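Local coordinates for protein major centromere autoantigen B (PDB 1HLV) that binds the CENP-B box DNA of centromeres through paired helix-turn-helix domains, kinking the DNA on binding, at residues C[10-21]-C[42-53]. Numbering follows the deposited sequence.
Sequences FREKSRIIQEVE and LSTILKNKRAIL. With nucleotides of chain A; nucleotides of chain B.
The Phe10 ring meets Ile52 obliquely, CD2 lying 4.0 Å from Ile52 O; its ring also meets that of Tyr59, the two planes nearly parallel. The carboxylate of Glu21 reaches the aliphatic part of Lys49, OE2 to CD 3.7 Å, with the ammonium slightly beyond salt-bridge distance. Between these ends the contact is mostly apolar. Ile52 is a knob in a hole made by Phe10, Lys13, Ser14 and Ile17; its CG2 meets Ile17 CD1 at 3.7 Å. The CG1 branch of Ile17, anti to its carbonyl carbon (chi1 -73°), also packs on Ile45 CG2. Ile45 CD1 touches both Lys13 CG and Ile16 CD1, while Leu42 CD1 presses on Ile16 CG2 at 3.5 Å and Val20 rests on Leu46. The bent Lys13 chain brings its NZ to a hydrogen bond with Lys67 O and a weak one, 3.3 Å, with OP1 of DA14 of chain B. Ser43 OG grips OP2 of DT4 of chain A at 2.7 Å, and its CB touches the C7 methyl of DT5 of chain A. Residues 10-21 run at 90° to residues 42-47, on helix 39-47, the DNA-facing helix of the helix-turn-helix, and at 135° to residues 49-53, on helix 49-59; helix 28-35 completes the core through Ile31 and Phe35.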
loop_
_atom_site.group_PDB
_atom_site.type_symbol
_atom_site.label_atom_id
_atom_site.label_comp_id
_atom_site.label_asym_id
_atom_site.label_seq_id
_atom_site.Cartn_x
_atom_site.Cartn_y
_atom_site.Cartn_z
ATOM N N PHE C 10 0.097 5.287 6.231
ATOM C CA PHE C 10 -1.307 5.000 6.048
ATOM C C PHE C 10 -1.999 4.841 7.387
ATOM O O PHE C 10 -3.160 5.225 7.532
ATOM C CB PHE C 10 -1.489 3.769 5.160
ATOM C CG PHE C 10 -1.280 4.064 3.706
ATOM C CD1 PHE C 10 -0.208 3.522 3.012
ATOM C CD2 PHE C 10 -2.134 4.942 3.038
ATOM C CE1 PHE C 10 0.015 3.848 1.673
ATOM C CE2 PHE C 10 -1.920 5.275 1.698
ATOM C CZ PHE C 10 -0.844 4.728 1.016
ATOM N N ARG C 11 -1.284 4.306 8.373
ATOM C CA ARG C 11 -1.865 4.145 9.694
ATOM C C ARG C 11 -2.151 5.524 10.315
ATOM O O ARG C 11 -3.188 5.720 10.944
ATOM C CB ARG C 11 -0.926 3.331 10.590
ATOM C CG ARG C 11 -1.455 3.092 11.997
ATOM C CD ARG C 11 -2.754 2.283 12.023
ATOM N NE ARG C 11 -2.528 0.839 12.095
ATOM C CZ ARG C 11 -2.436 0.025 11.045
ATOM N NH1 ARG C 11 -2.553 0.500 9.811
ATOM N NH2 ARG C 11 -2.224 -1.274 11.232
ATOM N N GLU C 12 -1.246 6.481 10.114
ATOM C CA GLU C 12 -1.416 7.830 10.655
ATOM C C GLU C 12 -2.578 8.574 9.987
ATOM O O GLU C 12 -3.363 9.255 10.657
ATOM C CB GLU C 12 -0.122 8.641 10.491
ATOM C CG GLU C 12 0.989 8.288 11.477
ATOM C CD GLU C 12 2.375 8.739 11.008
ATOM O OE1 GLU C 12 3.281 8.879 11.861
ATOM O OE2 GLU C 12 2.569 8.941 9.788
ATOM N N LYS C 13 -2.674 8.453 8.665
ATOM C CA LYS C 13 -3.748 9.110 7.931
ATOM C C LYS C 13 -5.073 8.440 8.281
ATOM O O LYS C 13 -6.115 9.079 8.317
ATOM C CB LYS C 13 -3.478 9.063 6.420
ATOM C CG LYS C 13 -2.457 10.113 5.980
ATOM C CD LYS C 13 -2.059 10.006 4.506
ATOM C CE LYS C 13 -1.228 8.748 4.242
ATOM N NZ LYS C 13 -0.551 8.786 2.915
ATOM N N SER C 14 -5.022 7.150 8.560
ATOM C CA SER C 14 -6.221 6.429 8.943
ATOM C C SER C 14 -6.721 6.953 10.303
ATOM O O SER C 14 -7.924 7.143 10.509
ATOM C CB SER C 14 -5.913 4.937 9.041
ATOM O OG SER C 14 -7.045 4.222 9.477
ATOM N N ARG C 15 -5.792 7.196 11.224
ATOM C CA ARG C 15 -6.154 7.692 12.544
ATOM C C ARG C 15 -6.765 9.085 12.431
ATOM O O ARG C 15 -7.773 9.388 13.074
ATOM C CB ARG C 15 -4.923 7.733 13.456
ATOM C CG ARG C 15 -5.226 8.202 14.873
ATOM C CD ARG C 15 -3.969 8.247 15.727
ATOM N NE ARG C 15 -4.191 8.900 17.016
ATOM C CZ ARG C 15 -3.232 9.156 17.903
ATOM N NH1 ARG C 15 -1.978 8.811 17.646
ATOM N NH2 ARG C 15 -3.523 9.768 19.044
ATOM N N ILE C 16 -6.150 9.932 11.613
ATOM C CA ILE C 16 -6.643 11.288 11.407
ATOM C C ILE C 16 -8.079 11.238 10.879
ATOM O O ILE C 16 -8.953 11.966 11.351
ATOM C CB ILE C 16 -5.737 12.051 10.405
ATOM C CG1 ILE C 16 -4.374 12.296 11.046
ATOM C CG2 ILE C 16 -6.372 13.368 9.994
ATOM C CD1 ILE C 16 -3.366 12.935 10.127
ATOM N N ILE C 17 -8.315 10.369 9.901
ATOM C CA ILE C 17 -9.637 10.210 9.314
ATOM C C ILE C 17 -10.624 9.786 10.391
ATOM O O ILE C 17 -11.699 10.362 10.528
ATOM C CB ILE C 17 -9.615 9.143 8.195
ATOM C CG1 ILE C 17 -8.897 9.702 6.966
ATOM C CG2 ILE C 17 -11.026 8.717 7.837
ATOM C CD1 ILE C 17 -8.501 8.638 5.965
ATOM N N GLN C 18 -10.241 8.770 11.153
ATOM C CA GLN C 18 -11.079 8.251 12.222
ATOM C C GLN C 18 -11.390 9.343 13.243
ATOM O O GLN C 18 -12.484 9.388 13.810
ATOM C CB GLN C 18 -10.368 7.088 12.911
ATOM C CG GLN C 18 -11.133 6.505 14.079
ATOM C CD GLN C 18 -10.309 5.518 14.886
ATOM O OE1 GLN C 18 -10.774 4.996 15.903
ATOM N NE2 GLN C 18 -9.079 5.257 14.440
ATOM N N GLU C 19 -10.424 10.221 13.478
ATOM C CA GLU C 19 -10.610 11.301 14.433
ATOM C C GLU C 19 -11.744 12.225 13.991
ATOM O O GLU C 19 -12.578 12.632 14.801
ATOM C CB GLU C 19 -9.321 12.112 14.584
ATOM C CG GLU C 19 -9.385 13.176 15.667
ATOM C CD GLU C 19 -9.295 12.590 17.069
ATOM O OE1 GLU C 19 -9.569 11.383 17.234
ATOM O OE2 GLU C 19 -8.959 13.343 18.008
ATOM N N VAL C 20 -11.772 12.551 12.705
ATOM C CA VAL C 20 -12.794 13.436 12.172
ATOM C C VAL C 20 -14.191 12.827 12.199
ATOM O O VAL C 20 -15.164 13.530 12.449
ATOM C CB VAL C 20 -12.454 13.869 10.730
ATOM C CG1 VAL C 20 -13.615 14.645 10.125
ATOM C CG2 VAL C 20 -11.197 14.728 10.736
ATOM N N GLU C 21 -14.295 11.524 11.958
ATOM C CA GLU C 21 -15.594 10.862 11.961
ATOM C C GLU C 21 -16.166 10.652 13.367
ATOM O O GLU C 21 -17.379 10.533 13.534
ATOM C CB GLU C 21 -15.499 9.522 11.231
ATOM C CG GLU C 21 -14.920 9.657 9.830
ATOM C CD GLU C 21 -14.954 8.358 9.041
ATOM O OE1 GLU C 21 -14.641 7.295 9.626
ATOM O OE2 GLU C 21 -15.281 8.408 7.829
ATOM N N LEU C 42 -5.160 18.288 5.961
ATOM C CA LEU C 42 -6.285 17.526 6.510
ATOM C C LEU C 42 -7.404 17.366 5.478
ATOM O O LEU C 42 -8.008 16.289 5.355
ATOM C CB LEU C 42 -6.844 18.213 7.755
ATOM C CG LEU C 42 -8.145 17.617 8.310
ATOM C CD1 LEU C 42 -7.972 16.137 8.664
ATOM C CD2 LEU C 42 -8.567 18.422 9.530
ATOM N N SER C 43 -7.677 18.440 4.742
ATOM C CA SER C 43 -8.715 18.410 3.720
ATOM C C SER C 43 -8.395 17.366 2.652
ATOM O O SER C 43 -9.233 16.523 2.315
ATOM C CB SER C 43 -8.853 19.782 3.060
ATOM O OG SER C 43 -9.309 20.753 3.983
ATOM N N THR C 44 -7.176 17.415 2.122
ATOM C CA THR C 44 -6.815 16.461 1.092
ATOM C C THR C 44 -6.849 15.026 1.625
ATOM O O THR C 44 -7.201 14.107 0.888
ATOM C CB THR C 44 -5.461 16.827 0.429
ATOM O OG1 THR C 44 -4.753 15.634 0.081
ATOM C CG2 THR C 44 -4.639 17.689 1.330
ATOM N N ILE C 45 -6.529 14.830 2.902
ATOM C CA ILE C 45 -6.607 13.489 3.480
ATOM C C ILE C 45 -8.074 13.040 3.489
ATOM O O ILE C 45 -8.403 11.915 3.093
ATOM C CB ILE C 45 -6.090 13.455 4.933
ATOM C CG1 ILE C 45 -4.562 13.602 4.952
ATOM C CG2 ILE C 45 -6.534 12.163 5.611
ATOM C CD1 ILE C 45 -3.954 13.573 6.355
ATOM N N LEU C 46 -8.954 13.924 3.956
ATOM C CA LEU C 46 -10.377 13.617 4.002
ATOM C C LEU C 46 -10.928 13.354 2.606
ATOM O O LEU C 46 -11.755 12.461 2.428
ATOM C CB LEU C 46 -11.156 14.756 4.666
ATOM C CG LEU C 46 -10.923 14.922 6.171
ATOM C CD1 LEU C 46 -11.841 16.008 6.705
ATOM C CD2 LEU C 46 -11.191 13.610 6.890
ATOM N N LYS C 47 -10.481 14.114 1.610
ATOM C CA LYS C 47 -10.981 13.867 0.270
ATOM C C LYS C 47 -10.525 12.510 -0.283
ATOM O O LYS C 47 -11.230 11.898 -1.083
ATOM C CB LYS C 47 -10.567 14.971 -0.703
ATOM C CG LYS C 47 -11.266 14.785 -2.043
ATOM C CD LYS C 47 -11.235 16.011 -2.932
ATOM C CE LYS C 47 -12.148 15.809 -4.150
ATOM N NZ LYS C 47 -12.174 16.987 -5.088
ATOM N N ASN C 48 -9.353 12.041 0.141
ATOM C CA ASN C 48 -8.834 10.755 -0.320
ATOM C C ASN C 48 -9.202 9.647 0.653
ATOM O O ASN C 48 -8.691 8.537 0.574
ATOM C CB ASN C 48 -7.315 10.817 -0.478
ATOM C CG ASN C 48 -6.884 11.819 -1.533
ATOM O OD1 ASN C 48 -7.438 11.850 -2.630
ATOM N ND2 ASN C 48 -5.885 12.639 -1.208
ATOM N N LYS C 49 -10.095 9.977 1.572
ATOM C CA LYS C 49 -10.587 9.067 2.593
ATOM C C LYS C 49 -10.681 7.593 2.182
ATOM O O LYS C 49 -10.094 6.720 2.826
ATOM C CB LYS C 49 -11.967 9.559 3.045
ATOM C CG LYS C 49 -12.578 8.809 4.206
ATOM C CD LYS C 49 -14.013 9.266 4.441
ATOM C CE LYS C 49 -14.105 10.775 4.629
ATOM N NZ LYS C 49 -15.513 11.235 4.857
ATOM N N ARG C 50 -11.421 7.312 1.115
ATOM C CA ARG C 50 -11.620 5.937 0.663
ATOM C C ARG C 50 -10.384 5.253 0.097
ATOM O O ARG C 50 -10.182 4.055 0.312
ATOM C CB ARG C 50 -12.750 5.880 -0.365
ATOM C CG ARG C 50 -14.095 6.322 0.183
ATOM C CD ARG C 50 -15.233 5.956 -0.756
ATOM N NE ARG C 50 -16.519 6.420 -0.244
ATOM C CZ ARG C 50 -17.702 6.124 -0.780
ATOM N NH1 ARG C 50 -17.777 5.352 -1.860
ATOM N NH2 ARG C 50 -18.813 6.603 -0.233
ATOM N N ALA C 51 -9.565 5.999 -0.638
ATOM C CA ALA C 51 -8.357 5.417 -1.197
ATOM C C ALA C 51 -7.424 5.097 -0.034
ATOM O O ALA C 51 -6.851 4.002 0.035
ATOM C CB ALA C 51 -7.691 6.380 -2.171
ATOM N N ILE C 52 -7.292 6.044 0.891
ATOM C CA ILE C 52 -6.427 5.854 2.054
ATOM C C ILE C 52 -6.812 4.622 2.885
ATOM O O ILE C 52 -5.951 3.822 3.237
ATOM C CB ILE C 52 -6.418 7.115 2.950
ATOM C CG1 ILE C 52 -5.676 8.243 2.228
ATOM C CG2 ILE C 52 -5.770 6.804 4.292
ATOM C CD1 ILE C 52 -5.740 9.592 2.930
ATOM N N LEU C 53 -8.094 4.456 3.188
ATOM C CA LEU C 53 -8.515 3.290 3.960
ATOM C C LEU C 53 -8.306 1.996 3.168
ATOM O O LEU C 53 -8.061 0.935 3.749
ATOM C CB LEU C 53 -9.981 3.426 4.386
ATOM C CG LEU C 53 -10.238 4.510 5.449
ATOM C CD1 LEU C 53 -11.732 4.641 5.725
ATOM C CD2 LEU C 53 -9.485 4.159 6.727
ATOM P P DT A 4 -12.763 20.674 5.120
ATOM O OP1 DT A 4 -13.681 19.533 5.377
ATOM O OP2 DT A 4 -11.397 20.671 5.704
ATOM O "O5'" DT A 4 -12.663 20.856 3.548
ATOM C "C5'" DT A 4 -13.781 21.385 2.854
ATOM C "C4'" DT A 4 -13.397 21.820 1.463
ATOM O "O4'" DT A 4 -12.643 23.057 1.481
ATOM C "C3'" DT A 4 -12.568 20.807 0.677
ATOM O "O3'" DT A 4 -13.195 20.606 -0.585
ATOM C "C2'" DT A 4 -11.212 21.484 0.524
ATOM C "C1'" DT A 4 -11.564 22.963 0.570
ATOM N N1 DT A 4 -10.496 23.873 1.042
ATOM C C2 DT A 4 -10.109 24.908 0.216
ATOM O O2 DT A 4 -10.576 25.085 -0.901
ATOM N N3 DT A 4 -9.149 25.737 0.746
ATOM C C4 DT A 4 -8.548 25.632 1.985
ATOM O O4 DT A 4 -7.720 26.469 2.341
ATOM C C5 DT A 4 -8.973 24.508 2.781
ATOM C C7 DT A 4 -8.337 24.294 4.121
ATOM C C6 DT A 4 -9.918 23.696 2.279
ATOM P P DT A 5 -12.725 19.403 -1.530
ATOM O OP1 DT A 5 -13.933 18.696 -2.040
ATOM O OP2 DT A 5 -11.676 18.630 -0.814
ATOM O "O5'" DT A 5 -12.076 20.213 -2.734
ATOM C "C5'" DT A 5 -12.811 21.261 -3.345
ATOM C "C4'" DT A 5 -11.946 22.031 -4.311
ATOM O "O4'" DT A 5 -11.008 22.883 -3.613
ATOM C "C3'" DT A 5 -11.124 21.197 -5.290
ATOM O "O3'" DT A 5 -11.230 21.814 -6.576
ATOM C "C2'" DT A 5 -9.707 21.306 -4.741
ATOM C "C1'" DT A 5 -9.707 22.708 -4.151
ATOM N N1 DT A 5 -8.743 22.984 -3.067
ATOM C C2 DT A 5 -7.963 24.112 -3.180
ATOM O O2 DT A 5 -7.956 24.820 -4.176
ATOM N N3 DT A 5 -7.180 24.380 -2.083
ATOM C C4 DT A 5 -7.086 23.631 -0.923
ATOM O O4 DT A 5 -6.375 24.016 0.002
ATOM C C5 DT A 5 -7.877 22.426 -0.900
ATOM C C7 DT A 5 -7.790 21.529 0.295
ATOM C C6 DT A 5 -8.657 22.162 -1.958
ATOM P P DA B 14 -0.376 13.176 1.871
ATOM O OP1 DA B 14 -0.007 12.037 2.744
ATOM O OP2 DA B 14 -1.810 13.541 1.700
ATOM O "O5'" DA B 14 0.427 14.468 2.345
ATOM C "C5'" DA B 14 1.850 14.452 2.388
ATOM C "C4'" DA B 14 2.405 15.851 2.262
ATOM O "O4'" DA B 14 2.299 16.352 0.914
ATOM C "C3'" DA B 14 1.751 16.909 3.137
ATOM O "O3'" DA B 14 2.773 17.859 3.437
ATOM C "C2'" DA B 14 0.708 17.502 2.205
ATOM C "C1'" DA B 14 1.447 17.496 0.873
ATOM N N9 DA B 14 0.627 17.357 -0.330
ATOM C C8 DA B 14 -0.443 16.518 -0.527
ATOM N N7 DA B 14 -0.868 16.489 -1.767
ATOM C C5 DA B 14 -0.043 17.394 -2.421
ATOM C C6 DA B 14 0.042 17.789 -3.763
ATOM N N6 DA B 14 -0.710 17.266 -4.732
ATOM N N1 DA B 14 0.954 18.737 -4.086
ATOM C C2 DA B 14 1.741 19.221 -3.117
ATOM N N3 DA B 14 1.776 18.904 -1.824
ATOM C C4 DA B 14 0.847 17.973 -1.538
#